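Local coordinates for sensor protein PfeS (Pseudomonas aeruginosa, PDB 3KYZ) that forms the sensor domain, predicted to be periplasmic, of a membrane histidine kinase of the PfeR/PfeS two-component system, which may activate the regulator PfeR by phosphorylation, at residues A[29-34]-A[104-109]; A[58-63]-A[111-116]; A[99-104]-A[116-121]. One frame throughout, in Å; residues are numbered along the deposited sequence.

Contact 1: A[29-34]-A[104-109]; sequences QAEDAW and EFPGHP
E31 reaches out from helix 17-53 and grips two successive backbone amides of the loop with its carboxylate. G107 N donates to E31 OE1 over 2.8 Å in a fairly straight bond, 160° at the hydrogen. H108 N donates to E31 OE2 at the same 2.8 Å but more bent, at 138°. Each oxygen receives its donor on the syn lone pair, the side facing the other oxygen, and both oxygens of the one carboxylate are used. Two N-H groups at a bend are satisfied this way, and they would probably help to keep the glutamate in its charged form.

The side chain gets there by being stretched out: CG stands anti to the backbone N (chi1 -179°) and the chain stays extended beyond it. On its way it runs over F105. E31 CB sits above the ring face, 3.9 Å from the F105 centroid, a CH-pi contact. E31 and P106 run past one another in opposite senses, with E31 OE1 3.2 Å from P106 CD.

Further round the phenyl ring, A30 CB lies 4.0 Å from F105 CE1 and W34 CD1 lies 3.9 Å from F105 CE2, both obliquely. L67 also packs on F105 and W34.

Through these two amide bonds and the packing round F105, the connection of the beta hairpin formed by strands 100-104 and 113-117 is tied to helix 17-53, the long helix of the sensor domain.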
loop_
_atom_site.group_PDB
_atom_site.type_symbol
_atom_site.label_atom_id
_atom_site.label_comp_id
_atom_site.label_asym_id
_atom_site.label_seq_id
_atom_site.Cartn_x
_atom_site.Cartn_y
_atom_site.Cartn_z
ATOM N N GLN A 29 13.128 15.087 -8.222
ATOM C CA GLN A 29 12.573 15.777 -9.389
ATOM C C GLN A 29 11.048 15.797 -9.344
ATOM O O GLN A 29 10.423 16.793 -9.702
ATOM C CB GLN A 29 13.008 15.111 -10.694
ATOM C CG GLN A 29 14.486 15.175 -10.996
ATOM C CD GLN A 29 14.788 14.577 -12.345
ATOM O OE1 GLN A 29 14.071 14.829 -13.320
ATOM N NE2 GLN A 29 15.841 13.778 -12.416
ATOM N N ALA A 30 10.452 14.685 -8.920
ATOM C CA ALA A 30 8.997 14.592 -8.805
ATOM C C ALA A 30 8.479 15.633 -7.817
ATOM O O ALA A 30 7.503 16.341 -8.089
ATOM C CB ALA A 30 8.590 13.194 -8.348
ATOM N N GLU A 31 9.125 15.710 -6.659
ATOM C CA GLU A 31 8.727 16.687 -5.655
ATOM C C GLU A 31 8.855 18.107 -6.199
ATOM O O GLU A 31 7.982 18.950 -5.971
ATOM C CB GLU A 31 9.564 16.554 -4.388
ATOM C CG GLU A 31 9.159 17.557 -3.311
ATOM C CD GLU A 31 9.926 17.384 -2.028
ATOM O OE1 GLU A 31 11.093 16.947 -2.084
ATOM O OE2 GLU A 31 9.360 17.681 -0.959
ATOM N N ASP A 32 9.961 18.379 -6.887
ATOM C CA ASP A 32 10.197 19.713 -7.431
ATOM C C ASP A 32 9.081 20.089 -8.409
ATOM O O ASP A 32 8.609 21.228 -8.412
ATOM C CB ASP A 32 11.551 19.780 -8.150
ATOM C CG ASP A 32 12.742 19.788 -7.195
ATOM O OD1 ASP A 32 12.556 19.936 -5.969
ATOM O OD2 ASP A 32 13.884 19.654 -7.686
ATOM N N ALA A 33 8.663 19.134 -9.240
ATOM C CA ALA A 33 7.597 19.388 -10.211
ATOM C C ALA A 33 6.275 19.696 -9.501
ATOM O O ALA A 33 5.565 20.642 -9.856
ATOM C CB ALA A 33 7.445 18.197 -11.162
ATOM N N TRP A 34 5.954 18.898 -8.490
ATOM C CA TRP A 34 4.774 19.130 -7.662
ATOM C C TRP A 34 4.820 20.502 -6.991
ATOM O O TRP A 34 3.850 21.267 -7.037
ATOM C CB TRP A 34 4.630 18.019 -6.604
ATOM C CG TRP A 34 3.698 18.390 -5.459
ATOM C CD1 TRP A 34 4.050 18.656 -4.161
ATOM C CD2 TRP A 34 2.276 18.535 -5.525
ATOM N NE1 TRP A 34 2.928 18.961 -3.415
ATOM C CE2 TRP A 34 1.827 18.892 -4.231
ATOM C CE3 TRP A 34 1.339 18.408 -6.553
ATOM C CZ2 TRP A 34 0.483 19.125 -3.946
ATOM C CZ3 TRP A 34 0.006 18.635 -6.270
ATOM C CH2 TRP A 34 -0.413 18.992 -4.974
ATOM N N GLU A 104 9.769 8.338 -0.968
ATOM C CA GLU A 104 9.214 9.557 -0.389
ATOM C C GLU A 104 9.773 10.800 -1.070
ATOM O O GLU A 104 10.935 10.829 -1.480
ATOM C CB GLU A 104 9.531 9.621 1.110
ATOM C CG GLU A 104 11.021 9.848 1.412
ATOM C CD GLU A 104 11.339 9.909 2.906
ATOM O OE1 GLU A 104 10.490 9.494 3.714
ATOM O OE2 GLU A 104 12.446 10.367 3.271
ATOM N N PHE A 105 8.949 11.833 -1.181
ATOM C CA PHE A 105 9.475 13.150 -1.531
ATOM C C PHE A 105 10.534 13.507 -0.481
ATOM O O PHE A 105 10.261 13.436 0.720
ATOM C CB PHE A 105 8.366 14.199 -1.504
ATOM C CG PHE A 105 7.435 14.153 -2.692
ATOM C CD1 PHE A 105 7.622 13.253 -3.730
ATOM C CD2 PHE A 105 6.358 15.028 -2.756
ATOM C CE1 PHE A 105 6.754 13.242 -4.820
ATOM C CE2 PHE A 105 5.494 15.023 -3.832
ATOM C CZ PHE A 105 5.690 14.132 -4.869
ATOM N N PRO A 106 11.745 13.895 -0.919
ATOM C CA PRO A 106 12.820 14.070 0.069
ATOM C C PRO A 106 12.681 15.307 0.963
ATOM O O PRO A 106 13.024 15.244 2.147
ATOM C CB PRO A 106 14.080 14.167 -0.804
ATOM C CG PRO A 106 13.583 14.662 -2.140
ATOM C CD PRO A 106 12.244 13.976 -2.304
ATOM N N GLY A 107 12.185 16.413 0.422
ATOM C CA GLY A 107 12.062 17.634 1.205
ATOM C C GLY A 107 10.932 17.574 2.218
ATOM O O GLY A 107 11.096 17.934 3.386
ATOM N N HIS A 108 9.771 17.128 1.760
ATOM C CA HIS A 108 8.598 17.032 2.615
ATOM C C HIS A 108 7.884 15.715 2.337
ATOM O O HIS A 108 6.935 15.669 1.560
ATOM C CB HIS A 108 7.668 18.225 2.376
ATOM C CG HIS A 108 8.247 19.535 2.816
ATOM N ND1 HIS A 108 8.309 19.914 4.141
ATOM C CD2 HIS A 108 8.794 20.550 2.107
ATOM C CE1 HIS A 108 8.870 21.107 4.228
ATOM N NE2 HIS A 108 9.176 21.514 3.008
ATOM N N PRO A 109 8.350 14.635 2.977
ATOM C CA PRO A 109 7.801 13.297 2.734
ATOM C C PRO A 109 6.306 13.245 3.036
ATOM O O PRO A 109 5.590 12.430 2.452
ATOM C CB PRO A 109 8.562 12.408 3.725
ATOM C CG PRO A 109 9.778 13.164 4.088
ATOM C CD PRO A 109 9.473 14.623 3.926
#

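Contact 2: A[58-63]-A[111-116]; sequences ALVGPH and QGRLVI
V60 and R113 face each other as a hydrogen-bonded pair in an antiparallel ladder that joins strand 57-60, at one border of the three-stranded sheet, to the central strand 113-117. V60 N bonds to R113 O and R113 N returns to V60 O; A58 and V115 form the next such pair, with V115 N reaching A58 O at 2.8 Å. Between them L59 and L114 make a non-hydrogen-bonded pair, and L59 CA points its hydrogen at R113 O.

On the V60 side, R113 starts with CG between its backbone N and carbonyl carbon (chi1 70°), which brings CG against V60 CG2 at 3.5 Å. V60 CG2 holds the equivalent crowded position on its own residue and touches R113 CD as well as CG, the two side chains crossing at a slant. The arginine then bends at chi3 (77°), and its guanidinium ends obliquely to V60 CG2. V115 lies farther along this face, its CG2 4.3 Å from V60 CG2.

L59 and L114 occupy the other face, toward helix 17-53, where A30 and A42 meet L59 and Y26 meets L114. Their branches cross obliquely, L59 CD1 to L114 CD1 at 3.8 Å; L114 CD1 also approaches A58 O.

Beyond the strands the chains draw close at two glycines, G61 CA and G112 CA being 4.1 Å apart. G112 adopts backbone angles that leave no room for a CB, and P62 CD rests 3.6 Å from Q111 O. The guanidinium has S102 OG as partner of NH1, while a water in its plane accepts from R113 NE at 2.9 Å and donates to G61 O at 2.9 Å.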
loop_
_atom_site.group_PDB
_atom_site.type_symbol
_atom_site.label_atom_id
_atom_site.label_comp_id
_atom_site.label_asym_id
_atom_site.label_seq_id
_atom_site.Cartn_x
_atom_site.Cartn_y
_atom_site.Cartn_z
ATOM N N ALA A 58 3.595 6.748 -10.732
ATOM C CA ALA A 58 2.560 7.595 -10.135
ATOM C C ALA A 58 3.183 8.535 -9.109
ATOM O O ALA A 58 4.190 8.193 -8.487
ATOM C CB ALA A 58 1.456 6.750 -9.483
ATOM N N LEU A 59 2.607 9.724 -8.964
ATOM C CA LEU A 59 2.927 10.607 -7.852
ATOM C C LEU A 59 1.693 10.605 -6.984
ATOM O O LEU A 59 0.611 10.928 -7.459
ATOM C CB LEU A 59 3.216 12.032 -8.339
ATOM C CG LEU A 59 4.635 12.274 -8.862
ATOM C CD1 LEU A 59 4.923 11.398 -10.075
ATOM C CD2 LEU A 59 4.833 13.742 -9.195
ATOM N N VAL A 60 1.837 10.208 -5.725
ATOM C CA VAL A 60 0.657 10.123 -4.857
ATOM C C VAL A 60 0.839 10.902 -3.571
ATOM O O VAL A 60 1.965 11.071 -3.086
ATOM C CB VAL A 60 0.221 8.667 -4.550
ATOM C CG1 VAL A 60 -0.066 7.905 -5.841
ATOM C CG2 VAL A 60 1.258 7.948 -3.728
ATOM N N GLY A 61 -0.273 11.397 -3.037
ATOM C CA GLY A 61 -0.245 12.225 -1.850
ATOM C C GLY A 61 -0.420 11.439 -0.562
ATOM O O GLY A 61 -0.357 10.201 -0.561
ATOM N N PRO A 62 -0.651 12.160 0.547
ATOM C CA PRO A 62 -0.731 11.555 1.886
ATOM C C PRO A 62 -1.902 10.580 2.040
ATOM O O PRO A 62 -1.851 9.699 2.899
ATOM C CB PRO A 62 -0.932 12.755 2.820
ATOM C CG PRO A 62 -0.703 13.977 2.010
ATOM C CD PRO A 62 -0.820 13.625 0.565
ATOM N N HIS A 63 -2.937 10.736 1.221
ATOM C CA HIS A 63 -4.085 9.828 1.257
ATOM C C HIS A 63 -4.046 8.766 0.137
ATOM O O HIS A 63 -5.033 8.053 -0.120
ATOM C CB HIS A 63 -5.388 10.642 1.241
ATOM C CG HIS A 63 -5.392 11.776 2.224
ATOM N ND1 HIS A 63 -5.484 11.581 3.584
ATOM C CD2 HIS A 63 -5.293 13.117 2.045
ATOM C CE1 HIS A 63 -5.452 12.749 4.202
ATOM N NE2 HIS A 63 -5.335 13.699 3.289
ATOM N N GLN A 111 4.124 15.232 2.146
ATOM C CA GLN A 111 3.346 15.766 1.028
ATOM C C GLN A 111 3.108 14.736 -0.076
ATOM O O GLN A 111 2.194 14.875 -0.887
ATOM C CB GLN A 111 4.005 17.015 0.447
ATOM C CG GLN A 111 3.946 18.225 1.362
ATOM C CD GLN A 111 4.656 19.429 0.776
ATOM O OE1 GLN A 111 4.886 19.499 -0.430
ATOM N NE2 GLN A 111 5.018 20.379 1.631
ATOM N N GLY A 112 3.941 13.706 -0.131
ATOM C CA GLY A 112 3.734 12.687 -1.133
ATOM C C GLY A 112 4.942 11.836 -1.429
ATOM O O GLY A 112 5.960 11.897 -0.736
ATOM N N ARG A 113 4.812 11.016 -2.464
ATOM C CA ARG A 113 5.874 10.105 -2.838
ATOM C C ARG A 113 5.822 9.827 -4.328
ATOM O O ARG A 113 4.786 10.013 -4.980
ATOM C CB ARG A 113 5.733 8.788 -2.075
ATOM C CG ARG A 113 4.534 7.954 -2.513
ATOM C CD ARG A 113 4.376 6.712 -1.640
ATOM N NE ARG A 113 3.792 7.043 -0.340
ATOM C CZ ARG A 113 3.824 6.252 0.732
ATOM N NH1 ARG A 113 4.441 5.076 0.685
ATOM N NH2 ARG A 113 3.237 6.641 1.859
ATOM N N LEU A 114 6.957 9.394 -4.856
ATOM C CA LEU A 114 7.036 8.836 -6.195
ATOM C C LEU A 114 6.880 7.325 -6.083
ATOM O O LEU A 114 7.502 6.689 -5.225
ATOM C CB LEU A 114 8.393 9.169 -6.824
ATOM C CG LEU A 114 8.706 8.480 -8.158
ATOM C CD1 LEU A 114 7.742 8.934 -9.233
ATOM C CD2 LEU A 114 10.143 8.762 -8.587
ATOM N N VAL A 115 6.024 6.754 -6.926
ATOM C CA VAL A 115 5.944 5.308 -7.070
ATOM C C VAL A 115 6.364 4.960 -8.498
ATOM O O VAL A 115 5.870 5.545 -9.466
ATOM C CB VAL A 115 4.527 4.772 -6.787
ATOM C CG1 VAL A 115 4.477 3.253 -7.008
ATOM C CG2 VAL A 115 4.112 5.119 -5.365
ATOM N N ILE A 116 7.296 4.026 -8.628
ATOM C CA ILE A 116 7.747 3.596 -9.944
ATOM C C ILE A 116 7.835 2.080 -9.963
ATOM O O ILE A 116 8.427 1.485 -9.067
ATOM C CB ILE A 116 9.100 4.263 -10.337
ATOM C CG1 ILE A 116 9.538 3.846 -11.744
ATOM C CG2 ILE A 116 10.200 3.969 -9.311
ATOM C CD1 ILE A 116 10.608 4.772 -12.318
HETATM O O HOH W 1 2.254 9.360 0.325
#

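Contact 3: A[99-104]-A[116-121]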
loop_
_atom_site.group_PDB
_atom_site.type_symbol
_atom_site.label_atom_id
_atom_site.label_comp_id
_atom_site.label_asym_id
_atom_site.label_seq_id
_atom_site.Cartn_x
_atom_site.Cartn_y
_atom_site.Cartn_z
ATOM N N PRO A 99 8.571 -5.305 -8.958
ATOM C CA PRO A 99 8.110 -4.623 -7.741
ATOM C C PRO A 99 7.718 -3.167 -7.982
ATOM O O PRO A 99 8.298 -2.497 -8.844
ATOM C CB PRO A 99 9.341 -4.647 -6.826
ATOM C CG PRO A 99 10.266 -5.642 -7.411
ATOM C CD PRO A 99 9.972 -5.747 -8.868
ATOM N N TYR A 100 6.746 -2.685 -7.215
ATOM C CA TYR A 100 6.449 -1.255 -7.189
ATOM C C TYR A 100 7.280 -0.621 -6.091
ATOM O O TYR A 100 7.204 -1.030 -4.930
ATOM C CB TYR A 100 4.956 -0.999 -6.972
ATOM C CG TYR A 100 4.135 -1.488 -8.137
ATOM C CD1 TYR A 100 3.956 -0.694 -9.263
ATOM C CD2 TYR A 100 3.556 -2.750 -8.118
ATOM C CE1 TYR A 100 3.223 -1.142 -10.342
ATOM C CE2 TYR A 100 2.826 -3.207 -9.182
ATOM C CZ TYR A 100 2.660 -2.400 -10.296
ATOM O OH TYR A 100 1.923 -2.857 -11.350
ATOM N N VAL A 101 8.096 0.357 -6.470
ATOM C CA VAL A 101 9.021 0.987 -5.543
ATOM C C VAL A 101 8.460 2.318 -5.053
ATOM O O VAL A 101 8.044 3.161 -5.854
ATOM C CB VAL A 101 10.394 1.208 -6.209
ATOM C CG1 VAL A 101 11.375 1.832 -5.224
ATOM C CG2 VAL A 101 10.930 -0.114 -6.756
ATOM N N SER A 102 8.434 2.480 -3.731
ATOM C CA SER A 102 7.916 3.672 -3.071
ATOM C C SER A 102 9.079 4.545 -2.621
ATOM O O SER A 102 9.960 4.085 -1.888
ATOM C CB SER A 102 7.112 3.253 -1.841
ATOM O OG SER A 102 6.640 4.367 -1.108
ATOM N N ILE A 103 9.089 5.800 -3.058
ATOM C CA ILE A 103 10.180 6.718 -2.729
ATOM C C ILE A 103 9.616 8.057 -2.256
ATOM O O ILE A 103 9.045 8.823 -3.040
ATOM C CB ILE A 103 11.122 6.962 -3.931
ATOM C CG1 ILE A 103 11.487 5.647 -4.636
ATOM C CG2 ILE A 103 12.373 7.725 -3.474
ATOM C CD1 ILE A 103 12.109 5.841 -6.034
ATOM N N GLU A 104 9.769 8.338 -0.968
ATOM C CA GLU A 104 9.214 9.557 -0.389
ATOM C C GLU A 104 9.773 10.800 -1.070
ATOM O O GLU A 104 10.935 10.829 -1.480
ATOM C CB GLU A 104 9.531 9.621 1.110
ATOM C CG GLU A 104 11.021 9.848 1.412
ATOM C CD GLU A 104 11.339 9.909 2.906
ATOM O OE1 GLU A 104 10.490 9.494 3.714
ATOM O OE2 GLU A 104 12.446 10.367 3.271
ATOM N N ILE A 116 7.296 4.026 -8.628
ATOM C CA ILE A 116 7.747 3.596 -9.944
ATOM C C ILE A 116 7.835 2.080 -9.963
ATOM O O ILE A 116 8.427 1.485 -9.067
ATOM C CB ILE A 116 9.100 4.263 -10.337
ATOM C CG1 ILE A 116 9.538 3.846 -11.744
ATOM C CG2 ILE A 116 10.200 3.969 -9.311
ATOM C CD1 ILE A 116 10.608 4.772 -12.318
ATOM N N GLN A 117 7.222 1.447 -10.956
ATOM C CA GLN A 117 7.424 0.011 -11.103
ATOM C C GLN A 117 8.862 -0.181 -11.579
ATOM O O GLN A 117 9.301 0.464 -12.530
ATOM C CB GLN A 117 6.445 -0.630 -12.085
ATOM C CG GLN A 117 6.537 -2.156 -12.053
ATOM C CD GLN A 117 5.373 -2.854 -12.729
ATOM O OE1 GLN A 117 4.739 -2.303 -13.626
ATOM N NE2 GLN A 117 5.084 -4.081 -12.292
ATOM N N LEU A 118 9.606 -1.040 -10.898
ATOM C CA LEU A 118 11.036 -1.173 -11.172
ATOM C C LEU A 118 11.285 -1.492 -12.642
ATOM O O LEU A 118 10.734 -2.453 -13.159
ATOM C CB LEU A 118 11.640 -2.284 -10.309
ATOM C CG LEU A 118 13.167 -2.318 -10.316
ATOM C CD1 LEU A 118 13.727 -1.118 -9.560
ATOM C CD2 LEU A 118 13.666 -3.613 -9.712
ATOM N N PRO A 119 12.113 -0.683 -13.324
ATOM C CA PRO A 119 12.486 -1.052 -14.696
ATOM C C PRO A 119 13.180 -2.412 -14.731
ATOM O O PRO A 119 14.003 -2.708 -13.867
ATOM C CB PRO A 119 13.471 0.051 -15.100
ATOM C CG PRO A 119 13.053 1.229 -14.288
ATOM C CD PRO A 119 12.628 0.647 -12.951
ATOM N N GLU A 120 12.855 -3.223 -15.730
ATOM C CA GLU A 120 13.351 -4.593 -15.789
ATOM C C GLU A 120 14.878 -4.694 -15.724
ATOM O O GLU A 120 15.426 -5.635 -15.143
ATOM C CB GLU A 120 12.828 -5.290 -17.045
ATOM C CG GLU A 120 13.186 -6.762 -17.132
ATOM C CD GLU A 120 12.771 -7.378 -18.453
ATOM O OE1 GLU A 120 12.523 -6.613 -19.410
ATOM O OE2 GLU A 120 12.696 -8.623 -18.536
ATOM N N ARG A 121 15.567 -3.722 -16.312
ATOM C CA ARG A 121 17.025 -3.783 -16.373
ATOM C C ARG A 121 17.681 -3.642 -15.001
ATOM O O ARG A 121 18.860 -3.970 -14.840
ATOM C CB ARG A 121 17.577 -2.715 -17.323
ATOM C CG ARG A 121 17.596 -1.331 -16.717
ATOM C CD ARG A 121 18.175 -0.292 -17.662
ATOM N NE ARG A 121 18.147 1.017 -17.025
ATOM C CZ ARG A 121 17.053 1.760 -16.903
ATOM N NH1 ARG A 121 15.900 1.331 -17.396
ATOM N NH2 ARG A 121 17.117 2.940 -16.302
HETATM O O HOH W 2 1.922 -1.788 -13.745
#
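V101 and I116 form the apolar centre, V101 CB lying 4.2 Å from I116 CG2. The same methyl of I116 is met by I103 CD1, and on the other flank V101 CG2 touches L118 CD1 at 4.1 Å. L118 CB packs against P99 CD. L23 of helix 17-53 adds to this layer by touching both I103 and L118, and A27 meets I103 as well.

These side chains stand on one face of a beta hairpin, strands 100-104 and 113-117 lying antiparallel in the sheet of the sensor domain. V101 and I116 are the hydrogen-bonded pair: I116 N gives to V101 O in the plane of that carbonyl, whereas V101 N approaches I116 O from above its plane, 37° out of it. Two residues on, past the strand end, L118 N donates to P99 O at 2.8 Å, almost straight at 174°. Y100 and Q117 sit between as a non-hydrogen-bonded pair, and Q117 CA directs its hydrogen to P99 O.

On the opposite face of the sheet, the extended chain of Q117 lies over the Y100 ring. Its CG is 4.2 Å from the ring centroid, and its amide stacks on the phenol with the planes 20° apart. H79 also stacks with Y100. Q117 NE2 is hydrogen-bonded to L98 O, which fixes the flip of the amide and leaves OE1 to accept from a water: this water, at the edge of the ring, lies 2.6 Å from Y100 OH and donates to Q117 OE1 at 2.9 Å.

Overall arrangement
Contacts 2 and 3 share I116 and lie on the two sides of strand 113-117, their centres about 13 Å apart. L114 N meets I103 O at 2.8 Å, a probable hydrogen bond that carries the hairpin ladder on between them, and V115 CG1 packs 3.8 Å from V101 O. Contact 1 sits at the turn of that hairpin, about 9 Å between centres from contact 2; F105 N probably bonds to G112 O at 3.0 Å, and the F105 ring packs on the R113 backbone. Contacts 1 and 3 have only E104 in common, their centres about 16 Å apart. All three belong to the sensor domain.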